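Long-range contacts in uncharacterized protein (PDB 4R7F), which is of unknown function but carries a domain of the type 9 secretion system plug protein family and is built largely from immunoglobulin-like beta-sandwich domains: residues Y74-Q79 and D107-V112; Y55-C60 and Y116-Y121; G262-D267 and G365-T370. All coordinates share one frame; numbering follows the deposited sequence.

Contact 1: Y74-Q79 and D107-V112; sequences YMNGFQ and DVQFKV
Two short antiparallel strands, 75-76 and 109-110, form a separate two-stranded sheet held by three backbone hydrogen bonds. Lys111 N reaches Tyr74 O at 2.7 Å almost in line (175° at the hydrogen), though it sits well above the carbonyl plane. Asn76 and Gln109 form the hydrogen-bonded pair, with Asn76 N to Gln109 O at 2.8 Å and Gln109 N to Asn76 O at 3.1 Å. CA-H...O contacts extend the pairing to Gly77, whose CA lies 3.3 Å from Asp107 O; its backbone angles (phi 125°) and the nearness of that oxygen leave no room for a side chain. Apolar contacts are few: Met75, present as selenomethionine, bends at chi3 so that CE meets Val108 CG1 at 3.8 Å, and Tyr74 CB touches Val112 CG2. On the face of Asn76 and Gln109 the two side chains run side by side, Gln109 OE1 lying 3.4 Å from Asn76 CB, while Gln109 NE2 bonds back to Asn105 O. Lys111 stretches, extended beyond CG, across the backbone of Tyr74 and Met75 and delivers NZ to Ile72 O. Backbone bonds thus fix the register, and side chains add little polar hold between the strands.

Contact 2: Y55-C60 and Y116-Y121; sequences YNVVHC and YAIQVY
Strands 53-60 and 114-122 are antiparallel neighbours in one sheet of an immunoglobulin-like beta sandwich, the axes of segments 55-60 and 116-121 approaching to 4.6 Å. Tyr116 loses the most surface. Its CG stands anti to the carbonyl carbon, which brings one ring face against the edge of His59 and the ring beside Val57. This T-shaped pair has its planes 79° apart and its centroids separated by 5.0 Å. Ser67 OG at ND1 and Ser113 O at NE2 fix the rotation of the imidazole, and Val112 O takes up Tyr116 OH. Tyr55 comes next: chi1 of 64° puts its CG in the crowded position between N and the carbonyl carbon, and the ring leaves the partner strand for Leu101 and Leu103 of the facing sheet. Its CB remains close to Ile118 CG2 at 3.8 Å, with Val120 CG2 near by. The backbone of Asn56 forms an antiparallel hydrogen-bonded pair with Gln119: Asn56 N to Gln119 O and Gln119 N to Asn56 O are both 2.9 Å, each donor in the carbonyl plane. Its side-chain amide also packs against Tyr121 near CE2. Val58 and Ala117 form the next hydrogen-bonded pair on the same face. Beside the phenol, Val57 parts its two methyls: CG1 lies 3.6 Å from Tyr116 CD2, and CG2 meets Ile118 CD1 at 3.8 Å.

Contact 3: G262-D267 and G365-T370; sequences GTYQYD and GNYYQT
Two surface loops meet here beside a magnesium site whose ligating residues are Glu223, Asp269, Asp271 and Gln371. Segment 365-370 ends in a type I beta turn, Tyr367 to Thr370, directly before Gln371, and segment 262-267 runs just ahead of Asp269. Tyr264 carries most of the contact. With CG anti to its backbone N (chi1 174°), its ring reaches across the turn, and Gln369 CB sits over one face, 3.7 Å from the centroid of the Tyr264 ring, in a CH-pi contact only 15° off the normal. Gln369 then bends at chi2 (87°), which folds the amide back over the base of the tyrosine, so that OE1 comes within 3.5 Å of Tyr264 CB. Thr370 OG1, bonded to Gly221 O, lies 3.7 Å from Tyr264 CE1. Tyr367 presents one ring face to the CA of Tyr264, with Gly262 O at its edge. The Tyr367 hydroxyl accepts a weak, bent bond from Gly262 N at 3.2 Å and has a better partner in Arg259 O. At the far end of the Tyr264 ring, a water donates to Tyr264 OH at 2.6 Å and to Gln369 O at 2.8 Å, bridging the loops. The same hydroxyl is hydrogen-bonded to OE2 of the metal ligand Glu223, so Tyr264 is a second-shell residue. Since the water gives its proton to the phenol oxygen, the hydroxyl proton is probably left for the carboxylate, which would orient Glu223 and slightly temper its charge.

From the N terminus, strand 53-60 opens contact 2, and contact 1 lies wholly inside the loop that contact 2 closes: 74-79 leaves, the chain passes through strand 96-103 of the facing sheet, 107-112 returns, and 116-121 follows at once. The nested pair touch, because Tyr74 OH bonds to Val57 O and Gln79 OE1 to Val57 N, so the small sheet of contact 1 is fastened to strand 53-60 of the larger one. Contact 3 comes later in series, joining the loop between strands 248-253 and 274-276 to that between 342-352 and 373-380. Its centre is about 39 Å from that of contact 2, on the opposite side of the chain's centre.

Contact 1: Y74-Q79 and D107-V112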
loop_
_atom_site.group_PDB
_atom_site.type_symbol
_atom_site.label_atom_id
_atom_site.label_comp_id
_atom_site.label_asym_id
_atom_site.label_seq_id
_atom_site.Cartn_x
_atom_site.Cartn_y
_atom_site.Cartn_z
ATOM N N TYR A 74 30.390 -6.836 16.399
ATOM C CA TYR A 74 29.203 -6.711 15.541
ATOM C C TYR A 74 28.936 -7.764 14.524
ATOM O O TYR A 74 27.794 -7.857 14.081
ATOM C CB TYR A 74 29.112 -5.353 14.866
ATOM C CG TYR A 74 30.226 -4.945 13.926
ATOM C CD1 TYR A 74 30.273 -5.402 12.608
ATOM C CD2 TYR A 74 31.174 -4.007 14.337
ATOM C CE1 TYR A 74 31.260 -4.953 11.743
ATOM C CE2 TYR A 74 32.156 -3.546 13.490
ATOM C CZ TYR A 74 32.210 -4.019 12.200
ATOM O OH TYR A 74 33.203 -3.523 11.399
HETATM N N MSE A 75 29.945 -8.557 14.162
HETATM C CA MSE A 75 29.818 -9.622 13.147
HETATM C C MSE A 75 30.500 -10.889 13.602
HETATM O O MSE A 75 31.533 -10.837 14.296
HETATM C CB MSE A 75 30.454 -9.228 11.801
HETATM C CG MSE A 75 31.971 -8.966 11.860
HETATM SE SE MSE A 75 32.786 -8.128 10.264
HETATM C CE MSE A 75 32.589 -9.598 8.968
ATOM N N ASN A 76 29.970 -12.018 13.160
ATOM C CA ASN A 76 30.669 -13.249 13.220
ATOM C C ASN A 76 31.133 -13.538 11.803
ATOM O O ASN A 76 30.328 -13.542 10.874
ATOM C CB ASN A 76 29.791 -14.361 13.759
ATOM C CG ASN A 76 30.624 -15.501 14.311
ATOM O OD1 ASN A 76 31.075 -16.353 13.560
ATOM N ND2 ASN A 76 30.889 -15.482 15.618
ATOM N N GLY A 77 32.438 -13.738 11.636
ATOM C CA GLY A 77 33.034 -13.933 10.321
ATOM C C GLY A 77 34.146 -12.937 10.078
ATOM O O GLY A 77 34.377 -12.040 10.888
ATOM N N PHE A 78 34.832 -13.086 8.946
ATOM C CA PHE A 78 36.009 -12.262 8.657
ATOM C C PHE A 78 35.731 -11.125 7.669
ATOM O O PHE A 78 34.831 -11.192 6.826
ATOM C CB PHE A 78 37.150 -13.134 8.120
ATOM C CG PHE A 78 37.484 -14.303 9.000
ATOM C CD1 PHE A 78 38.062 -14.106 10.255
ATOM C CD2 PHE A 78 37.225 -15.608 8.577
ATOM C CE1 PHE A 78 38.372 -15.182 11.071
ATOM C CE2 PHE A 78 37.538 -16.686 9.389
ATOM C CZ PHE A 78 38.109 -16.470 10.637
ATOM N N GLN A 79 36.531 -10.077 7.797
ATOM C CA GLN A 79 36.610 -9.048 6.796
ATOM C C GLN A 79 37.280 -9.626 5.575
ATOM O O GLN A 79 38.038 -10.599 5.669
ATOM C CB GLN A 79 37.454 -7.880 7.294
ATOM C CG GLN A 79 36.876 -7.132 8.486
ATOM C CD GLN A 79 35.650 -6.287 8.160
ATOM O OE1 GLN A 79 34.754 -6.708 7.411
ATOM N NE2 GLN A 79 35.577 -5.103 8.772
ATOM N N ASP A 107 29.028 -17.017 5.639
ATOM C CA ASP A 107 30.343 -16.470 6.003
ATOM C C ASP A 107 30.273 -15.326 7.017
ATOM O O ASP A 107 31.259 -15.076 7.728
ATOM C CB ASP A 107 31.044 -15.891 4.759
ATOM C CG ASP A 107 31.368 -16.941 3.698
ATOM O OD1 ASP A 107 31.408 -18.159 4.003
ATOM O OD2 ASP A 107 31.590 -16.522 2.540
ATOM N N VAL A 108 29.160 -14.575 7.003
ATOM C CA VAL A 108 28.967 -13.412 7.878
ATOM C C VAL A 108 27.550 -13.342 8.420
ATOM O O VAL A 108 26.564 -13.384 7.663
ATOM C CB VAL A 108 29.272 -12.079 7.183
ATOM C CG1 VAL A 108 29.129 -10.927 8.176
ATOM C CG2 VAL A 108 30.680 -12.097 6.607
ATOM N N GLN A 109 27.459 -13.255 9.743
ATOM C CA GLN A 109 26.208 -12.971 10.424
ATOM C C GLN A 109 26.456 -11.790 11.348
ATOM O O GLN A 109 27.601 -11.504 11.702
ATOM C CB GLN A 109 25.713 -14.170 11.226
ATOM C CG GLN A 109 25.786 -15.513 10.508
ATOM C CD GLN A 109 27.129 -16.180 10.665
ATOM O OE1 GLN A 109 27.693 -16.237 11.764
ATOM N NE2 GLN A 109 27.669 -16.671 9.554
ATOM N N PHE A 110 25.381 -11.097 11.713
ATOM C CA PHE A 110 25.488 -9.886 12.509
ATOM C C PHE A 110 25.124 -10.179 13.951
ATOM O O PHE A 110 24.234 -10.971 14.219
ATOM C CB PHE A 110 24.552 -8.810 11.962
ATOM C CG PHE A 110 24.745 -8.533 10.500
ATOM C CD1 PHE A 110 25.888 -7.931 10.053
ATOM C CD2 PHE A 110 23.774 -8.884 9.580
ATOM C CE1 PHE A 110 26.079 -7.691 8.711
ATOM C CE2 PHE A 110 23.945 -8.621 8.244
ATOM C CZ PHE A 110 25.108 -8.035 7.808
ATOM N N LYS A 111 25.806 -9.513 14.869
ATOM C CA LYS A 111 25.572 -9.705 16.272
ATOM C C LYS A 111 24.741 -8.604 16.889
ATOM O O LYS A 111 24.241 -8.797 17.975
ATOM C CB LYS A 111 26.900 -9.766 17.012
ATOM C CG LYS A 111 27.685 -11.025 16.746
ATOM C CD LYS A 111 29.025 -10.953 17.435
ATOM C CE LYS A 111 29.738 -12.279 17.275
ATOM N NZ LYS A 111 31.134 -12.154 17.746
ATOM N N VAL A 112 24.635 -7.438 16.244
ATOM C CA VAL A 112 23.922 -6.296 16.849
ATOM C C VAL A 112 23.106 -5.585 15.787
ATOM O O VAL A 112 23.333 -5.738 14.592
ATOM C CB VAL A 112 24.857 -5.249 17.515
ATOM C CG1 VAL A 112 25.567 -5.824 18.757
ATOM C CG2 VAL A 112 25.861 -4.711 16.505
#

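Contact 2: Y55-C60 and Y116-Y121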
loop_
_atom_site.group_PDB
_atom_site.type_symbol
_atom_site.label_atom_id
_atom_site.label_comp_id
_atom_site.label_asym_id
_atom_site.label_seq_id
_atom_site.Cartn_x
_atom_site.Cartn_y
_atom_site.Cartn_z
ATOM N N TYR A 55 34.627 -7.891 0.237
ATOM C CA TYR A 55 33.973 -6.809 1.001
ATOM C C TYR A 55 34.349 -6.741 2.479
ATOM O O TYR A 55 34.763 -7.733 3.055
ATOM C CB TYR A 55 32.453 -6.928 0.878
ATOM C CG TYR A 55 31.875 -8.178 1.484
ATOM C CD1 TYR A 55 31.874 -9.369 0.769
ATOM C CD2 TYR A 55 31.302 -8.174 2.750
ATOM C CE1 TYR A 55 31.343 -10.528 1.299
ATOM C CE2 TYR A 55 30.754 -9.337 3.289
ATOM C CZ TYR A 55 30.788 -10.516 2.554
ATOM O OH TYR A 55 30.276 -11.697 3.040
ATOM N N ASN A 56 34.214 -5.540 3.052
ATOM C CA ASN A 56 34.262 -5.306 4.488
ATOM C C ASN A 56 32.925 -4.807 5.032
ATOM O O ASN A 56 32.226 -4.023 4.378
ATOM C CB ASN A 56 35.281 -4.220 4.846
ATOM C CG ASN A 56 36.657 -4.517 4.336
ATOM O OD1 ASN A 56 37.127 -5.656 4.333
ATOM N ND2 ASN A 56 37.326 -3.477 3.916
ATOM N N VAL A 57 32.626 -5.195 6.266
ATOM C CA VAL A 57 31.443 -4.756 6.972
ATOM C C VAL A 57 31.832 -3.631 7.932
ATOM O O VAL A 57 32.735 -3.786 8.770
ATOM C CB VAL A 57 30.806 -5.944 7.710
ATOM C CG1 VAL A 57 29.519 -5.551 8.399
ATOM C CG2 VAL A 57 30.530 -7.058 6.715
ATOM N N VAL A 58 31.161 -2.487 7.793
ATOM C CA VAL A 58 31.391 -1.346 8.680
ATOM C C VAL A 58 30.135 -1.094 9.482
ATOM O O VAL A 58 29.051 -0.901 8.927
ATOM C CB VAL A 58 31.760 -0.060 7.929
ATOM C CG1 VAL A 58 31.894 1.086 8.906
ATOM C CG2 VAL A 58 33.066 -0.219 7.149
ATOM N N HIS A 59 30.274 -1.114 10.800
ATOM C CA HIS A 59 29.156 -0.800 11.635
ATOM C C HIS A 59 29.114 0.717 11.878
ATOM O O HIS A 59 30.138 1.314 12.247
ATOM C CB HIS A 59 29.207 -1.540 12.959
ATOM C CG HIS A 59 27.967 -1.345 13.768
ATOM N ND1 HIS A 59 27.836 -0.338 14.700
ATOM C CD2 HIS A 59 26.767 -1.968 13.718
ATOM C CE1 HIS A 59 26.631 -0.394 15.233
ATOM N NE2 HIS A 59 25.952 -1.354 14.633
ATOM N N CYS A 60 27.914 1.308 11.708
ATOM C CA CYS A 60 27.719 2.742 11.819
ATOM C C CYS A 60 26.709 3.133 12.866
ATOM O O CYS A 60 25.798 2.405 13.213
ATOM C CB CYS A 60 27.273 3.330 10.469
ATOM S SG CYS A 60 28.421 3.017 9.113
ATOM N N TYR A 116 24.599 -0.596 8.804
ATOM C CA TYR A 116 25.775 -1.300 8.225
ATOM C C TYR A 116 26.142 -0.764 6.838
ATOM O O TYR A 116 25.263 -0.496 6.012
ATOM C CB TYR A 116 25.546 -2.809 8.116
ATOM C CG TYR A 116 25.536 -3.521 9.448
ATOM C CD1 TYR A 116 24.364 -3.666 10.184
ATOM C CD2 TYR A 116 26.695 -4.031 9.980
ATOM C CE1 TYR A 116 24.365 -4.281 11.424
ATOM C CE2 TYR A 116 26.700 -4.655 11.209
ATOM C CZ TYR A 116 25.540 -4.775 11.922
ATOM O OH TYR A 116 25.583 -5.412 13.118
ATOM N N ALA A 117 27.450 -0.599 6.607
ATOM C CA ALA A 117 27.973 -0.215 5.326
ATOM C C ALA A 117 28.924 -1.282 4.808
ATOM O O ALA A 117 29.906 -1.656 5.463
ATOM C CB ALA A 117 28.663 1.114 5.424
ATOM N N ILE A 118 28.606 -1.779 3.615
ATOM C CA ILE A 118 29.375 -2.823 2.960
ATOM C C ILE A 118 30.272 -2.171 1.934
ATOM O O ILE A 118 29.778 -1.628 0.951
ATOM C CB ILE A 118 28.461 -3.842 2.249
ATOM C CG1 ILE A 118 27.544 -4.527 3.249
ATOM C CG2 ILE A 118 29.284 -4.884 1.535
ATOM C CD1 ILE A 118 28.230 -5.014 4.509
ATOM N N GLN A 119 31.586 -2.207 2.147
ATOM C CA GLN A 119 32.502 -1.577 1.197
ATOM C C GLN A 119 33.117 -2.676 0.384
ATOM O O GLN A 119 33.598 -3.637 0.945
ATOM C CB GLN A 119 33.573 -0.800 1.911
ATOM C CG GLN A 119 32.992 0.099 2.950
ATOM C CD GLN A 119 33.771 1.358 3.095
ATOM O OE1 GLN A 119 34.742 1.432 3.850
ATOM N NE2 GLN A 119 33.349 2.373 2.363
ATOM N N VAL A 120 33.046 -2.552 -0.936
ATOM C CA VAL A 120 33.544 -3.576 -1.836
ATOM C C VAL A 120 34.775 -3.052 -2.565
ATOM O O VAL A 120 34.940 -1.851 -2.778
ATOM C CB VAL A 120 32.462 -4.061 -2.809
ATOM C CG1 VAL A 120 33.020 -5.090 -3.787
ATOM C CG2 VAL A 120 31.275 -4.628 -2.017
ATOM N N TYR A 121 35.676 -3.967 -2.881
ATOM C CA TYR A 121 36.933 -3.617 -3.546
ATOM C C TYR A 121 37.387 -4.800 -4.363
ATOM O O TYR A 121 36.932 -5.948 -4.139
ATOM C CB TYR A 121 38.022 -3.220 -2.505
ATOM C CG TYR A 121 38.283 -4.266 -1.431
ATOM C CD1 TYR A 121 39.229 -5.279 -1.619
ATOM C CD2 TYR A 121 37.556 -4.272 -0.231
ATOM C CE1 TYR A 121 39.459 -6.243 -0.640
ATOM C CE2 TYR A 121 37.777 -5.245 0.745
ATOM C CZ TYR A 121 38.731 -6.221 0.532
ATOM O OH TYR A 121 38.964 -7.171 1.491
#

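Contact 3: G262-D267 and G365-T370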
loop_
_atom_site.group_PDB
_atom_site.type_symbol
_atom_site.label_atom_id
_atom_site.label_comp_id
_atom_site.label_asym_id
_atom_site.label_seq_id
_atom_site.Cartn_x
_atom_site.Cartn_y
_atom_site.Cartn_z
ATOM N N GLY A 262 0.937 23.516 -12.690
ATOM C CA GLY A 262 -0.189 22.724 -13.174
ATOM C C GLY A 262 -1.201 22.215 -12.155
ATOM O O GLY A 262 -1.436 22.826 -11.133
ATOM N N THR A 263 -1.814 21.083 -12.484
ATOM C CA THR A 263 -2.807 20.408 -11.655
ATOM C C THR A 263 -2.293 18.989 -11.498
ATOM O O THR A 263 -1.760 18.431 -12.448
ATOM C CB THR A 263 -4.185 20.366 -12.372
ATOM O OG1 THR A 263 -4.682 21.698 -12.515
ATOM C CG2 THR A 263 -5.218 19.515 -11.598
ATOM N N TYR A 264 -2.446 18.403 -10.314
ATOM C CA TYR A 264 -1.955 17.036 -10.067
ATOM C C TYR A 264 -2.575 16.037 -11.042
ATOM O O TYR A 264 -3.770 16.123 -11.288
ATOM C CB TYR A 264 -2.265 16.602 -8.630
ATOM C CG TYR A 264 -1.929 15.149 -8.325
ATOM C CD1 TYR A 264 -0.617 14.767 -8.089
ATOM C CD2 TYR A 264 -2.914 14.169 -8.243
ATOM C CE1 TYR A 264 -0.274 13.458 -7.837
ATOM C CE2 TYR A 264 -2.577 12.841 -7.951
ATOM C CZ TYR A 264 -1.246 12.500 -7.757
ATOM O OH TYR A 264 -0.837 11.227 -7.462
ATOM N N GLN A 265 -1.763 15.142 -11.617
ATOM C CA GLN A 265 -2.227 14.056 -12.499
ATOM C C GLN A 265 -1.893 12.732 -11.832
ATOM O O GLN A 265 -0.708 12.424 -11.653
ATOM C CB GLN A 265 -1.510 14.075 -13.862
ATOM C CG GLN A 265 -1.290 15.449 -14.503
ATOM C CD GLN A 265 -2.400 15.860 -15.456
ATOM O OE1 GLN A 265 -2.601 15.227 -16.492
ATOM N NE2 GLN A 265 -3.114 16.937 -15.119
ATOM N N TYR A 266 -2.906 11.946 -11.457
ATOM C CA TYR A 266 -2.619 10.619 -10.937
ATOM C C TYR A 266 -1.827 9.851 -11.994
ATOM O O TYR A 266 -2.174 9.832 -13.168
ATOM C CB TYR A 266 -3.861 9.828 -10.481
ATOM C CG TYR A 266 -3.460 8.449 -9.952
ATOM C CD1 TYR A 266 -3.060 8.261 -8.616
ATOM C CD2 TYR A 266 -3.412 7.345 -10.809
ATOM C CE1 TYR A 266 -2.650 7.009 -8.156
ATOM C CE2 TYR A 266 -3.004 6.094 -10.359
ATOM C CZ TYR A 266 -2.623 5.925 -9.042
ATOM O OH TYR A 266 -2.215 4.671 -8.642
ATOM N N ASP A 267 -0.692 9.338 -11.562
ATOM C CA ASP A 267 0.160 8.418 -12.319
ATOM C C ASP A 267 0.550 7.408 -11.265
ATOM O O ASP A 267 0.575 7.732 -10.080
ATOM C CB ASP A 267 1.414 9.124 -12.868
ATOM C CG ASP A 267 2.398 8.163 -13.573
ATOM O OD1 ASP A 267 1.897 7.198 -14.191
ATOM O OD2 ASP A 267 3.655 8.381 -13.513
ATOM N N GLY A 365 7.235 20.299 -9.211
ATOM C CA GLY A 365 6.087 20.855 -8.512
ATOM C C GLY A 365 5.837 20.140 -7.188
ATOM O O GLY A 365 6.409 19.073 -6.921
ATOM N N ASN A 366 4.974 20.738 -6.365
ATOM C CA ASN A 366 4.643 20.206 -5.058
ATOM C C ASN A 366 3.113 20.151 -4.955
ATOM O O ASN A 366 2.442 21.167 -4.893
ATOM C CB ASN A 366 5.243 21.081 -3.943
ATOM C CG ASN A 366 6.731 20.862 -3.744
ATOM O OD1 ASN A 366 7.252 19.752 -3.942
ATOM N ND2 ASN A 366 7.445 21.931 -3.370
ATOM N N TYR A 367 2.594 18.936 -4.907
ATOM C CA TYR A 367 1.180 18.674 -4.943
ATOM C C TYR A 367 0.875 17.786 -3.788
ATOM O O TYR A 367 1.449 16.691 -3.694
ATOM C CB TYR A 367 0.862 17.937 -6.248
ATOM C CG TYR A 367 1.161 18.757 -7.502
ATOM C CD1 TYR A 367 0.244 19.661 -7.985
ATOM C CD2 TYR A 367 2.352 18.609 -8.197
ATOM C CE1 TYR A 367 0.498 20.412 -9.126
ATOM C CE2 TYR A 367 2.603 19.335 -9.352
ATOM C CZ TYR A 367 1.664 20.254 -9.799
ATOM O OH TYR A 367 1.881 21.029 -10.930
ATOM N N TYR A 368 -0.030 18.228 -2.912
ATOM C CA TYR A 368 -0.319 17.493 -1.660
ATOM C C TYR A 368 -0.824 16.072 -1.882
ATOM O O TYR A 368 -0.626 15.233 -1.022
ATOM C CB TYR A 368 -1.322 18.235 -0.760
ATOM C CG TYR A 368 -2.745 18.069 -1.221
ATOM C CD1 TYR A 368 -3.246 18.852 -2.269
ATOM C CD2 TYR A 368 -3.580 17.098 -0.652
ATOM C CE1 TYR A 368 -4.527 18.685 -2.731
ATOM C CE2 TYR A 368 -4.876 16.912 -1.112
ATOM C CZ TYR A 368 -5.338 17.726 -2.132
ATOM O OH TYR A 368 -6.593 17.583 -2.603
ATOM N N GLN A 369 -1.479 15.820 -3.020
ATOM C CA GLN A 369 -2.036 14.497 -3.328
ATOM C C GLN A 369 -0.978 13.434 -3.563
ATOM O O GLN A 369 -1.301 12.252 -3.532
ATOM C CB GLN A 369 -2.910 14.500 -4.608
ATOM C CG GLN A 369 -4.019 15.538 -4.730
ATOM C CD GLN A 369 -3.575 16.877 -5.333
ATOM O OE1 GLN A 369 -2.419 17.324 -5.211
ATOM N NE2 GLN A 369 -4.505 17.525 -5.992
ATOM N N THR A 370 0.249 13.848 -3.896
ATOM C CA THR A 370 1.285 12.936 -4.373
ATOM C C THR A 370 1.507 11.757 -3.401
ATOM O O THR A 370 1.645 11.935 -2.185
ATOM C CB THR A 370 2.617 13.710 -4.595
ATOM O OG1 THR A 370 2.416 14.630 -5.666
ATOM C CG2 THR A 370 3.777 12.768 -4.947
HETATM O O HOH W 1 -2.460 10.573 -5.496
#